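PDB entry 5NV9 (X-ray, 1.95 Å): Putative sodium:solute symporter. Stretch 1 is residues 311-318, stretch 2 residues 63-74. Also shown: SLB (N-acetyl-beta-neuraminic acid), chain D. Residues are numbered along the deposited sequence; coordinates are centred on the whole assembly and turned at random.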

# COMPACT_ATOMS: atom_id res chain seq x y z
N ASN A 311 -3.47 -6.65 -24.61
CA ASN A 311 -2.72 -5.95 -23.54
C ASN A 311 -2.16 -6.94 -22.50
O ASN A 311 -2.94 -7.74 -21.93
CB ASN A 311 -3.58 -4.93 -22.81
CG ASN A 311 -2.76 -4.01 -21.91
OD1 ASN A 311 -2.17 -4.43 -20.90
ND2 ASN A 311 -2.71 -2.75 -22.27
N THR A 312 -0.85 -6.89 -22.24
CA THR A 312 -0.21 -7.88 -21.33
C THR A 312 -0.65 -7.75 -19.86
O THR A 312 -0.49 -8.70 -19.05
CB THR A 312 1.32 -7.98 -21.48
OG1 THR A 312 1.96 -6.74 -21.19
CG2 THR A 312 1.69 -8.37 -22.86
N GLY A 313 -1.24 -6.62 -19.51
CA GLY A 313 -1.83 -6.48 -18.18
C GLY A 313 -3.07 -7.33 -17.98
O GLY A 313 -3.44 -7.59 -16.84
N GLY A 314 -3.69 -7.81 -19.05
CA GLY A 314 -4.88 -8.66 -18.90
C GLY A 314 -4.63 -10.17 -18.99
O GLY A 314 -5.57 -10.95 -18.97
N ILE A 315 -3.37 -10.58 -19.11
CA ILE A 315 -3.04 -12.00 -19.32
C ILE A 315 -3.33 -12.82 -18.07
O ILE A 315 -3.92 -13.89 -18.18
CB ILE A 315 -1.60 -12.25 -19.84
CG1 ILE A 315 -1.53 -11.90 -21.33
CG2 ILE A 315 -1.17 -13.70 -19.79
CD1 ILE A 315 -0.10 -11.65 -21.79
N LEU A 316 -2.96 -12.33 -16.90
CA LEU A 316 -3.36 -13.03 -15.70
C LEU A 316 -4.88 -13.23 -15.57
O LEU A 316 -5.34 -14.38 -15.41
CB LEU A 316 -2.76 -12.43 -14.43
CG LEU A 316 -3.28 -12.99 -13.10
CD1 LEU A 316 -3.18 -14.54 -13.00
CD2 LEU A 316 -2.56 -12.32 -11.94
N PRO A 317 -5.68 -12.15 -15.62
CA PRO A 317 -7.13 -12.37 -15.53
C PRO A 317 -7.71 -13.24 -16.64
O PRO A 317 -8.70 -13.95 -16.41
CB PRO A 317 -7.73 -10.97 -15.64
CG PRO A 317 -6.60 -9.99 -15.69
CD PRO A 317 -5.32 -10.73 -15.46
N LEU A 318 -7.14 -13.12 -17.83
CA LEU A 318 -7.50 -13.98 -18.94
C LEU A 318 -7.32 -15.42 -18.61
O LEU A 318 -8.25 -16.22 -18.81
CB LEU A 318 -6.66 -13.66 -20.18
CG LEU A 318 -7.10 -14.54 -21.37
CD1 LEU A 318 -8.48 -14.09 -21.83
CD2 LEU A 318 -6.09 -14.52 -22.50
C1 SLB D . 0.89 -2.45 -3.83
C2 SLB D . 2.27 -2.13 -3.35
C3 SLB D . 3.05 -1.48 -4.47
C4 SLB D . 4.55 -1.32 -4.13
C5 SLB D . 5.06 -2.73 -3.85
C6 SLB D . 4.25 -3.36 -2.70
C7 SLB D . 4.66 -4.80 -2.34
C8 SLB D . 3.82 -5.36 -1.23
C9 SLB D . 4.33 -6.72 -0.76
C10 SLB D . 7.42 -3.37 -4.21
C11 SLB D . 8.74 -3.50 -3.49
N5 SLB D . 6.49 -2.71 -3.50
O1A SLB D . 0.66 -3.61 -4.31
O1B SLB D . -0.00 -1.51 -3.79
O2 SLB D . 2.24 -1.25 -2.19
O4 SLB D . 5.29 -0.73 -5.26
O6 SLB D . 2.87 -3.41 -3.05
O7 SLB D . 4.49 -5.67 -3.46
O8 SLB D . 3.79 -4.45 -0.14
O9 SLB D . 5.65 -6.62 -0.15
O10 SLB D . 7.20 -3.88 -5.32
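Stretch 2, residues 63-74: TFMSIPAKAYTS

Stretch 2 is helical from Thr63 to Thr73, continuing a helix that begins earlier in the chain, and it packs against the 3-10 turn 312-314 and the first turn of the helix that starts at Ile315. Among the CA atoms, the nearest pair is Gly313 CA and Ala69 CA, 5.3 Å apart. The contact order is broadly reversed: the early residues of stretch 2 meet Leu316 and Pro317, the late ones meet Thr312 and Ile315.

Thr63 does not reach stretch 1 and serves the ligand instead, accepting a hydrogen bond at OG1 from O7 of SLB (2.7 Å) and giving a weak one from its N to SLB O1A (3.0 Å). Phe64 begins the packing. Its CB points sideways, but the ring comes nearer, with CD1 4.1 Å from Leu316 CD2; the same methyl lies 3.5 Å from Phe64 O, which is buried here without a polar partner. Met65, a selenomethionine, places CG 4.1 Å from Gly313 O and 4.5 Å from Pro317 CD. A water donates to both Met65 O (2.7 Å) and Gly313 O (2.9 Å), linking backbones that share no direct hydrogen bond.

At Pro68, whose nitrogen has no bond to the preceding turn, the helix kinks; Pro68 CG rests 3.9 Å from Leu316 CD2, so that this methyl touches both Phe64 and Pro68. One residue on, Ala69 points its CB toward stretch 1, with Ala69 CB 4.1 Å from Gly313 CA and 3.7 Å from Thr312 O. Tyr72 extends the apolar surface: Ile315 CD1 sits over one face of its ring, 3.7 Å from the centroid, in a CH-pi contact. Finally, Thr73 brings CG2 to 3.2 Å from Thr312 OG1. Ser74 leaves helical geometry, its OG hydrogen-bonding back to Lys70 O (2.7 Å).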

# COMPACT_ATOMS: atom_id res chain seq x y z
N THR A 63 0.02 -4.77 -7.03
CA THR A 63 0.95 -5.89 -7.01
C THR A 63 0.32 -7.09 -7.72
O THR A 63 0.98 -7.77 -8.55
CB THR A 63 1.35 -6.31 -5.55
OG1 THR A 63 2.36 -5.44 -5.03
CG2 THR A 63 1.83 -7.78 -5.47
N PHE A 64 -0.97 -7.35 -7.42
CA PHE A 64 -1.60 -8.61 -7.84
C PHE A 64 -1.61 -8.72 -9.37
O PHE A 64 -1.29 -9.79 -9.90
CB PHE A 64 -3.02 -8.74 -7.28
CG PHE A 64 -3.55 -10.17 -7.20
CD1 PHE A 64 -3.85 -10.90 -8.35
CD2 PHE A 64 -3.79 -10.77 -5.97
CE1 PHE A 64 -4.31 -12.23 -8.25
CE2 PHE A 64 -4.29 -12.09 -5.85
CZ PHE A 64 -4.57 -12.82 -6.99
N MSE A 65 -1.97 -7.63 -10.04
CA MSE A 65 -2.01 -7.56 -11.51
C MSE A 65 -0.71 -7.17 -12.17
O MSE A 65 -0.39 -7.73 -13.21
CB MSE A 65 -3.06 -6.57 -12.04
CG MSE A 65 -4.17 -7.32 -12.81
SE MSE A 65 -5.18 -8.40 -11.52
CE MSE A 65 -5.76 -6.92 -10.35
N SER A 66 0.04 -6.20 -11.61
CA SER A 66 1.22 -5.67 -12.25
C SER A 66 2.46 -6.50 -12.16
O SER A 66 3.27 -6.47 -13.06
CB SER A 66 1.64 -4.32 -11.64
OG SER A 66 0.66 -3.41 -11.98
N ILE A 67 2.66 -7.16 -11.03
CA ILE A 67 3.92 -7.87 -10.84
C ILE A 67 3.97 -9.06 -11.80
O ILE A 67 4.98 -9.22 -12.52
CB ILE A 67 4.23 -8.27 -9.39
CG1 ILE A 67 4.74 -7.10 -8.51
CG2 ILE A 67 5.24 -9.41 -9.37
CD1 ILE A 67 5.85 -6.25 -9.11
N PRO A 68 2.88 -9.88 -11.85
CA PRO A 68 2.83 -10.91 -12.91
C PRO A 68 2.99 -10.36 -14.35
O PRO A 68 3.70 -10.98 -15.16
CB PRO A 68 1.45 -11.56 -12.71
CG PRO A 68 1.17 -11.36 -11.24
CD PRO A 68 1.77 -9.99 -10.91
N ALA A 69 2.31 -9.25 -14.69
CA ALA A 69 2.50 -8.66 -16.03
C ALA A 69 3.95 -8.25 -16.28
O ALA A 69 4.47 -8.43 -17.37
CB ALA A 69 1.59 -7.47 -16.20
N LYS A 70 4.62 -7.78 -15.21
CA LYS A 70 5.98 -7.35 -15.28
C LYS A 70 6.93 -8.56 -15.46
O LYS A 70 7.83 -8.51 -16.30
CB LYS A 70 6.34 -6.58 -14.04
CG LYS A 70 7.76 -6.04 -14.03
CD LYS A 70 7.83 -4.72 -13.29
CE LYS A 70 7.58 -3.54 -14.22
NZ LYS A 70 8.72 -3.38 -15.17
N ALA A 71 6.71 -9.66 -14.74
CA ALA A 71 7.62 -10.82 -14.93
C ALA A 71 7.40 -11.43 -16.33
O ALA A 71 8.34 -11.91 -16.95
CB ALA A 71 7.38 -11.86 -13.88
N TYR A 72 6.12 -11.47 -16.76
CA TYR A 72 5.72 -11.89 -18.12
C TYR A 72 6.49 -11.14 -19.27
O TYR A 72 7.11 -11.80 -20.14
CB TYR A 72 4.21 -11.71 -18.30
CG TYR A 72 3.72 -12.27 -19.63
CD1 TYR A 72 3.86 -11.54 -20.79
CD2 TYR A 72 3.16 -13.53 -19.72
CE1 TYR A 72 3.46 -12.04 -22.01
CE2 TYR A 72 2.69 -14.01 -20.93
CZ TYR A 72 2.87 -13.26 -22.06
OH TYR A 72 2.50 -13.71 -23.28
N THR A 73 6.45 -9.79 -19.23
CA THR A 73 7.09 -8.96 -20.22
C THR A 73 8.60 -8.73 -20.01
O THR A 73 9.30 -8.36 -20.94
CB THR A 73 6.42 -7.58 -20.27
OG1 THR A 73 6.59 -6.95 -19.00
CG2 THR A 73 4.95 -7.73 -20.56
N SER A 74 9.11 -8.89 -18.81
CA SER A 74 10.53 -8.61 -18.58
C SER A 74 11.18 -9.64 -17.68
O SER A 74 11.56 -10.70 -18.14
CB SER A 74 10.75 -7.17 -18.03
OG SER A 74 10.12 -7.08 -16.77
O HOH W 1 -1.94 -9.12 -14.96